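Local coordinates for protein beta-glucosidase (PDB 6JXG) that probably hydrolyses terminal, non-reducing beta-D-glucosyl residues with release of beta-D-glucose, as a secreted family 3 glycoside hydrolase involved in cellulose breakdown, at residues S265-A270 with S279-M284; S27-V32 with T286-S291. All coordinates share one frame; numbering follows the deposited sequence.

Contact 1: residues S265-A270 with S279-M284. With NAG (2-acetamido-2-deoxy-beta-D-glucopyranose), chain C.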
ATOM      1  N   SER A 265       9.142  29.376  18.525  1.00 15.15           N
ATOM      2  CA  SER A 265       8.799  30.553  19.332  1.00 17.08           C
ATOM      3  C   SER A 265       7.445  31.087  18.981  1.00 16.08           C
ATOM      4  O   SER A 265       6.849  31.694  19.816  1.00 16.32           O
ATOM      5  CB  SER A 265       9.691  31.755  19.055  1.00 18.26           C
ATOM      6  OG  SER A 265      10.995  31.452  19.255  1.00 22.76           O
ATOM      7  N   ASN A 266       7.033  31.002  17.728  1.00 16.33           N
ATOM      8  CA  ASN A 266       5.672  31.373  17.395  1.00 16.70           C
ATOM      9  C   ASN A 266       4.575  30.625  18.150  1.00 15.39           C
ATOM     10  O   ASN A 266       3.620  31.234  18.552  1.00 15.45           O
ATOM     11  CB  ASN A 266       5.409  31.226  15.914  1.00 21.44           C
ATOM     12  CG  ASN A 266       5.624  32.505  15.163  1.00 27.19           C
ATOM     13  OD1 ASN A 266       5.276  33.569  15.639  1.00 35.58           O
ATOM     14  ND2 ASN A 266       6.230  32.414  14.002  1.00 26.68           N
ATOM     15  N   LEU A 267       4.718  29.322  18.385  1.00 15.67           N
ATOM     16  CA  LEU A 267       3.738  28.576  19.184  1.00 15.47           C
ATOM     17  C   LEU A 267       3.744  29.040  20.647  1.00 16.14           C
ATOM     18  O   LEU A 267       2.658  29.183  21.272  1.00 16.09           O
ATOM     19  CB  LEU A 267       4.006  27.057  19.081  1.00 15.97           C
ATOM     20  CG  LEU A 267       3.091  26.099  19.842  1.00 16.59           C
ATOM     21  CD1 LEU A 267       1.618  26.234  19.520  1.00 16.24           C
ATOM     22  CD2 LEU A 267       3.533  24.647  19.585  1.00 15.51           C
ATOM     23  N   LEU A 268       4.936  29.271  21.197  1.00 16.43           N
ATOM     24  CA  LEU A 268       5.051  29.827  22.591  1.00 17.85           C
ATOM     25  C   LEU A 268       4.378  31.195  22.699  1.00 17.72           C
ATOM     26  O   LEU A 268       3.734  31.476  23.696  1.00 16.80           O
ATOM     27  CB  LEU A 268       6.515  29.868  23.032  1.00 16.93           C
ATOM     28  CG  LEU A 268       7.252  28.535  23.012  1.00 18.67           C
ATOM     29  CD1 LEU A 268       8.636  28.586  23.630  1.00 19.49           C
ATOM     30  CD2 LEU A 268       6.392  27.466  23.658  1.00 18.64           C
ATOM     31  N   ALA A 269       4.511  32.013  21.667  1.00 17.30           N
ATOM     32  CA  ALA A 269       3.801  33.269  21.576  1.00 19.01           C
ATOM     33  C   ALA A 269       2.274  33.072  21.594  1.00 19.75           C
ATOM     34  O   ALA A 269       1.567  33.819  22.223  1.00 17.18           O
ATOM     35  CB  ALA A 269       4.241  34.010  20.301  1.00 19.58           C
ATOM     36  N   ALA A 270       1.764  32.070  20.868  1.00 19.13           N
ATOM     37  CA  ALA A 270       0.334  31.813  20.800  1.00 17.91           C
ATOM     38  C   ALA A 270      -0.166  31.390  22.203  1.00 17.77           C
ATOM     39  O   ALA A 270      -1.288  31.621  22.575  1.00 17.98           O
ATOM     40  CB  ALA A 270       0.050  30.700  19.811  1.00 16.81           C
ATOM     41  N   SER A 279      -2.115  23.417  27.781  1.00 14.59           N
ATOM     42  CA  SER A 279      -2.501  22.026  27.805  1.00 15.15           C
ATOM     43  C   SER A 279      -2.385  21.338  26.410  1.00 14.68           C
ATOM     44  O   SER A 279      -2.136  20.100  26.312  1.00 15.43           O
ATOM     45  CB  SER A 279      -3.916  21.893  28.326  1.00 15.45           C
ATOM     46  OG  SER A 279      -4.809  22.508  27.408  1.00 15.10           O
ATOM     47  N   ARG A 280      -2.541  22.130  25.366  1.00 14.53           N
ATOM     48  CA  ARG A 280      -2.486  21.606  23.997  1.00 14.03           C
ATOM     49  C   ARG A 280      -1.041  21.238  23.668  1.00 14.05           C
ATOM     50  O   ARG A 280      -0.741  20.116  23.207  1.00 13.10           O
ATOM     51  CB  ARG A 280      -3.107  22.587  22.976  1.00 12.82           C
ATOM     52  CG  ARG A 280      -3.126  22.046  21.490  1.00 12.16           C
ATOM     53  CD  ARG A 280      -4.163  20.939  21.254  1.00 11.47           C
ATOM     54  NE  ARG A 280      -3.584  19.634  21.416  1.00 11.47           N
ATOM     55  CZ  ARG A 280      -2.726  19.093  20.525  1.00 11.90           C
ATOM     56  NH1 ARG A 280      -2.473  19.696  19.383  1.00 11.61           N
ATOM     57  NH2 ARG A 280      -2.182  17.920  20.766  1.00 12.55           N
ATOM     58  N   LEU A 281      -0.123  22.140  23.954  1.00 14.63           N
ATOM     59  CA  LEU A 281       1.330  21.770  23.770  1.00 14.81           C
ATOM     60  C   LEU A 281       1.786  20.576  24.654  1.00 15.13           C
ATOM     61  O   LEU A 281       2.518  19.670  24.221  1.00 12.30           O
ATOM     62  CB  LEU A 281       2.251  22.980  24.022  1.00 15.88           C
ATOM     63  CG  LEU A 281       3.767  22.821  24.075  1.00 15.53           C
ATOM     64  CD1 LEU A 281       4.308  22.245  22.770  1.00 15.40           C
ATOM     65  CD2 LEU A 281       4.403  24.164  24.353  1.00 17.20           C
ATOM     66  N   ASP A 282       1.328  20.565  25.897  1.00 14.27           N
ATOM     67  CA  ASP A 282       1.613  19.488  26.809  1.00 14.03           C
ATOM     68  C   ASP A 282       1.085  18.185  26.232  1.00 13.96           C
ATOM     69  O   ASP A 282       1.772  17.157  26.318  1.00 13.07           O
ATOM     70  CB  ASP A 282       0.984  19.733  28.180  1.00 15.38           C
ATOM     71  CG  ASP A 282       1.693  20.864  28.964  1.00 19.46           C
ATOM     72  OD1 ASP A 282       2.762  21.345  28.548  1.00 18.52           O
ATOM     73  OD2 ASP A 282       1.187  21.241  30.056  1.00 17.80           O
ATOM     74  N   ASP A 283      -0.095  18.227  25.629  1.00 12.13           N
ATOM     75  CA  ASP A 283      -0.717  17.041  25.072  1.00 13.32           C
ATOM     76  C   ASP A 283       0.113  16.552  23.879  1.00 12.61           C
ATOM     77  O   ASP A 283       0.379  15.382  23.755  1.00 12.94           O
ATOM     78  CB  ASP A 283      -2.143  17.328  24.643  1.00 14.35           C
ATOM     79  CG  ASP A 283      -2.830  16.109  24.111  1.00 16.86           C
ATOM     80  OD1 ASP A 283      -3.173  15.237  24.917  1.00 17.47           O
ATOM     81  OD2 ASP A 283      -2.963  15.996  22.899  1.00 13.90           O
ATOM     82  N   MET A 284       0.598  17.467  23.065  1.00 12.76           N
ATOM     83  CA  MET A 284       1.424  17.124  21.891  1.00 10.73           C
ATOM     84  C   MET A 284       2.667  16.366  22.301  1.00 11.41           C
ATOM     85  O   MET A 284       2.988  15.325  21.773  1.00 11.06           O
ATOM     86  CB  MET A 284       1.889  18.388  21.189  1.00 11.24           C
ATOM     87  CG  MET A 284       0.886  19.208  20.454  1.00 11.66           C
ATOM     88  SD  MET A 284       1.788  20.704  19.870  1.00 13.22           S
ATOM     89  CE  MET A 284       0.550  21.796  19.314  1.00 12.22           C
TER
HETATM   90  C1  NAG C 802      -0.827  35.192  19.033  1.00 22.65           C
HETATM   91  C2  NAG C 802      -1.347  36.338  18.120  1.00 23.38           C
HETATM   92  C3  NAG C 802      -1.347  35.890  16.678  1.00 22.89           C
HETATM   93  C4  NAG C 802      -0.039  35.215  16.298  1.00 22.20           C
HETATM   94  C5  NAG C 802       0.371  34.124  17.313  1.00 21.48           C
HETATM   95  C6  NAG C 802       1.754  33.458  17.027  1.00 19.83           C
HETATM   96  C7  NAG C 802      -2.947  37.793  19.230  1.00 26.34           C
HETATM   97  C8  NAG C 802      -4.408  38.135  19.481  1.00 26.24           C
HETATM   98  N2  NAG C 802      -2.709  36.770  18.407  1.00 24.57           N
HETATM   99  O3  NAG C 802      -1.614  36.978  15.789  1.00 22.42           O
HETATM  100  O4  NAG C 802      -0.277  34.727  14.991  1.00 19.58           O
HETATM  101  O5  NAG C 802       0.439  34.695  18.610  1.00 20.88           O
HETATM  102  O6  NAG C 802       2.700  34.471  16.845  1.00 19.66           O
HETATM  103  O7  NAG C 802      -2.012  38.379  19.799  1.00 26.62           O
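The flat group on the 279-284 side is the guanidinium of Arg280, which meets the carboxylate of Asp283 edge-on and nearly in its own plane. NH2 of Arg280 reaches OD2 of Asp283 at 3.0 Å, on its anti lone pair, a fairly straight bond (162°) within one helix turn. Asp248 gives the same nitrogen a second charged partner. The flat amide of Asn266 lies far from 279-284: its OD1 accepts a bond from O6 of the N-acetylglucosamine at 3.0 Å, while ND2 is bonded to the carbonyl of Tyr261. Between the two helices everything is apolar. CD2 of Leu267 meets CD1 of Leu281 at 4.1 Å, the two side chains crossing at a slant. CD2 of Leu267 also meets CE of Met284 at 4.1 Å, tip to tip, Met284 being extended beyond CG. CD2 of Leu268 packs against the second methyl of Leu281, CD2, at 3.9 Å. Over these short segments the axes stay 11.2 Å apart, with N-to-C directions 138° apart, so the helices meet only through side-chain ends. This is a helical hairpin in the family 3 N-terminal domain; the glycan on Asn273, in its short connection, lies against helix 265-272 at Asn266, Ala269 and Ala270.

Contact 2: residues S27-V32 with T286-S291; sequences SIVTGV and TRILAS
Ile28 and Ile288 run side by side, pointing opposite ways, and this overlap of two branched side chains is the heart of the contact. Their CG2 methyls, on Ile28 and Ile288, meet at 4.0 Å. In both residues CG1 is anti to the carbonyl carbon (chi1 -70° in Ile28, -62° in Ile288), which puts CG2 anti to the backbone N and leaves CG1 to carry the longer arm in a different direction. The arm of Ile288 reaches the last turn of helix 22-29, where CD1 of Ile288 lies 3.8 Å from O of Ile28. The same CD1 of Ile288 meets CG2 of Val29 at 3.7 Å; Val29 lies across Ile288, roughly perpendicular to it. CG2 of Ile288 thus meets Ile28, while CD1 touches both Ile28 and Val29, and no hydrogen bond spans the segments. At Thr30 the chain leaves helical geometry; its OG1 is bonded to the carbonyl of Ala26 and to the backbone N of Gly264. The pairing joins segments more than 250 residues apart, setting the last turn of helix 22-29 against helix 278-294. Ile288 also packs on Phe228 of strand 228-231, a strand of the N-terminal domain's sheet, while helix 7-17 touches Thr286, Arg287 and Ala290.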
ATOM      1  N   SER A  27      10.613  22.510  21.060  1.00 13.25           N
ATOM      2  CA  SER A  27      11.625  21.932  20.167  1.00 13.30           C
ATOM      3  C   SER A  27      11.264  20.475  19.830  1.00 13.18           C
ATOM      4  O   SER A  27      11.740  19.987  18.806  1.00 14.07           O
ATOM      5  CB  SER A  27      13.056  22.029  20.775  1.00 14.47           C
ATOM      6  OG  SER A  27      13.176  21.134  21.894  1.00 15.81           O
ATOM      7  N   ILE A  28      10.426  19.838  20.666  1.00 12.59           N
ATOM      8  CA  ILE A  28       9.962  18.494  20.432  1.00 12.89           C
ATOM      9  C   ILE A  28       8.844  18.433  19.357  1.00 13.06           C
ATOM     10  O   ILE A  28       8.739  17.467  18.628  1.00 13.25           O
ATOM     11  CB  ILE A  28       9.484  17.827  21.729  1.00 13.11           C
ATOM     12  CG1 ILE A  28      10.681  17.537  22.626  1.00 12.30           C
ATOM     13  CG2 ILE A  28       8.856  16.453  21.521  1.00 12.87           C
ATOM     14  CD1 ILE A  28      10.336  17.105  24.066  1.00 12.58           C
ATOM     15  N   VAL A  29       8.122  19.540  19.181  1.00 12.39           N
ATOM     16  CA  VAL A  29       6.977  19.557  18.323  1.00 13.87           C
ATOM     17  C   VAL A  29       7.280  20.272  16.999  1.00 11.96           C
ATOM     18  O   VAL A  29       6.472  20.248  16.044  1.00 11.96           O
ATOM     19  CB  VAL A  29       5.948  20.258  19.256  1.00 14.92           C
ATOM     20  CG1 VAL A  29       5.524  21.592  18.830  1.00 16.05           C
ATOM     21  CG2 VAL A  29       5.133  19.330  20.173  1.00 14.79           C
ATOM     22  N   THR A  30       8.442  20.892  16.891  1.00 11.39           N
ATOM     23  CA  THR A  30       8.757  21.748  15.774  1.00 11.30           C
ATOM     24  C   THR A  30       9.991  21.230  15.089  1.00 11.60           C
ATOM     25  O   THR A  30      11.060  21.158  15.655  1.00 10.36           O
ATOM     26  CB  THR A  30       9.026  23.209  16.192  1.00 12.10           C
ATOM     27  OG1 THR A  30       8.024  23.645  17.096  1.00 12.11           O
ATOM     28  CG2 THR A  30       9.129  24.139  14.970  1.00 13.52           C
ATOM     29  N   GLY A  31       9.801  20.812  13.833  1.00 11.78           N
ATOM     30  CA  GLY A  31      10.895  20.350  13.030  1.00 11.58           C
ATOM     31  C   GLY A  31      12.010  21.380  12.969  1.00 12.11           C
ATOM     32  O   GLY A  31      11.748  22.601  12.975  1.00 11.92           O
ATOM     33  N   VAL A  32      13.242  20.890  12.792  1.00 11.84           N
ATOM     34  CA  VAL A  32      14.441  21.816  12.782  1.00 13.08           C
ATOM     35  C   VAL A  32      14.609  22.609  11.495  1.00 14.01           C
ATOM     36  O   VAL A  32      15.407  23.537  11.459  1.00 13.54           O
ATOM     37  CB  VAL A  32      15.772  21.090  13.044  1.00 12.06           C
ATOM     38  CG1 VAL A  32      15.728  20.420  14.382  1.00 12.86           C
ATOM     39  CG2 VAL A  32      16.103  20.111  11.945  1.00 12.77           C
ATOM     40  N   THR A 286       3.293  14.880  25.277  1.00 11.98           N
ATOM     41  CA  THR A 286       2.962  13.659  25.913  1.00 12.10           C
ATOM     42  C   THR A 286       2.774  12.536  24.879  1.00 10.77           C
ATOM     43  O   THR A 286       3.267  11.446  25.074  1.00 10.08           O
ATOM     44  CB  THR A 286       1.700  13.762  26.787  1.00 13.12           C
ATOM     45  OG1 THR A 286       1.837  14.811  27.774  1.00 12.42           O
ATOM     46  CG2 THR A 286       1.449  12.480  27.480  1.00 14.70           C
ATOM     47  N   ARG A 287       2.118  12.870  23.779  1.00 11.25           N
ATOM     48  CA  ARG A 287       1.828  11.900  22.735  1.00 10.79           C
ATOM     49  C   ARG A 287       3.122  11.427  22.014  1.00 10.55           C
ATOM     50  O   ARG A 287       3.340  10.230  21.808  1.00 11.00           O
ATOM     51  CB  ARG A 287       0.852  12.482  21.744  1.00 10.37           C
ATOM     52  CG  ARG A 287      -0.592  12.612  22.262  1.00 12.79           C
ATOM     53  CD  ARG A 287      -1.492  13.384  21.322  1.00 12.40           C
ATOM     54  NE  ARG A 287      -2.877  13.316  21.762  1.00 13.06           N
ATOM     55  CZ  ARG A 287      -3.693  12.260  21.662  1.00 14.41           C
ATOM     56  NH1 ARG A 287      -3.322  11.172  21.026  1.00 15.19           N
ATOM     57  NH2 ARG A 287      -4.918  12.349  22.186  1.00 15.69           N
ATOM     58  N   ILE A 288       3.955  12.376  21.603  1.00 10.28           N
ATOM     59  CA  ILE A 288       5.222  12.111  20.913  1.00  9.37           C
ATOM     60  C   ILE A 288       6.131  11.214  21.775  1.00 10.31           C
ATOM     61  O   ILE A 288       6.617  10.168  21.321  1.00  9.48           O
ATOM     62  CB  ILE A 288       5.972  13.421  20.586  1.00  9.51           C
ATOM     63  CG1 ILE A 288       5.130  14.273  19.636  1.00  9.55           C
ATOM     64  CG2 ILE A 288       7.334  13.118  19.935  1.00 10.19           C
ATOM     65  CD1 ILE A 288       5.453  15.739  19.550  1.00  9.75           C
ATOM     66  N   LEU A 289       6.235  11.586  23.051  1.00 10.86           N
ATOM     67  CA  LEU A 289       7.050  10.804  24.002  1.00 11.16           C
ATOM     68  C   LEU A 289       6.392   9.438  24.261  1.00 11.76           C
ATOM     69  O   LEU A 289       7.080   8.437  24.397  1.00 12.51           O
ATOM     70  CB  LEU A 289       7.274  11.593  25.331  1.00 11.22           C
ATOM     71  CG  LEU A 289       8.076  12.901  25.176  1.00 12.60           C
ATOM     72  CD1 LEU A 289       8.242  13.485  26.568  1.00 14.50           C
ATOM     73  CD2 LEU A 289       9.462  12.706  24.544  1.00 14.15           C
ATOM     74  N   ALA A 290       5.062   9.380  24.377  1.00 12.50           N
ATOM     75  CA  ALA A 290       4.396   8.106  24.595  1.00 12.38           C
ATOM     76  C   ALA A 290       4.776   7.099  23.472  1.00 13.20           C
ATOM     77  O   ALA A 290       5.024   5.932  23.737  1.00 13.63           O
ATOM     78  CB  ALA A 290       2.900   8.281  24.655  1.00 13.03           C
ATOM     79  N   SER A 291       4.715   7.542  22.236  1.00 12.37           N
ATOM     80  CA  SER A 291       5.022   6.688  21.097  1.00 11.82           C
ATOM     81  C   SER A 291       6.482   6.204  21.101  1.00 12.01           C
ATOM     82  O   SER A 291       6.793   5.037  20.819  1.00 12.55           O
ATOM     83  CB  SER A 291       4.713   7.475  19.824  1.00 12.38           C
ATOM     84  OG  SER A 291       3.271   7.508  19.611  1.00 11.33           O
TER

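Overall arrangement
Both contacts are buried and both draw on helix 278-294, contact 1 on its first turns and contact 2 further along. Their centres lie about 11 Å apart, and Val29 joins them: CG2 of Val29 is 3.5 Å from CB of Met284, and CG1 of Val29 is 3.7 Å from CD2 of Leu267. Contact 1 brings together helices close in sequence and is nested inside the long loop that contact 2 closes. Across both interfaces the packing is apolar, and the charges of Arg280, Asp283 and Arg287 run along helix 278-294 beside both. Contact 1, farther from the centre of the chain, has an attached sugar at its side, whereas contact 2 borders the sheet through Phe228.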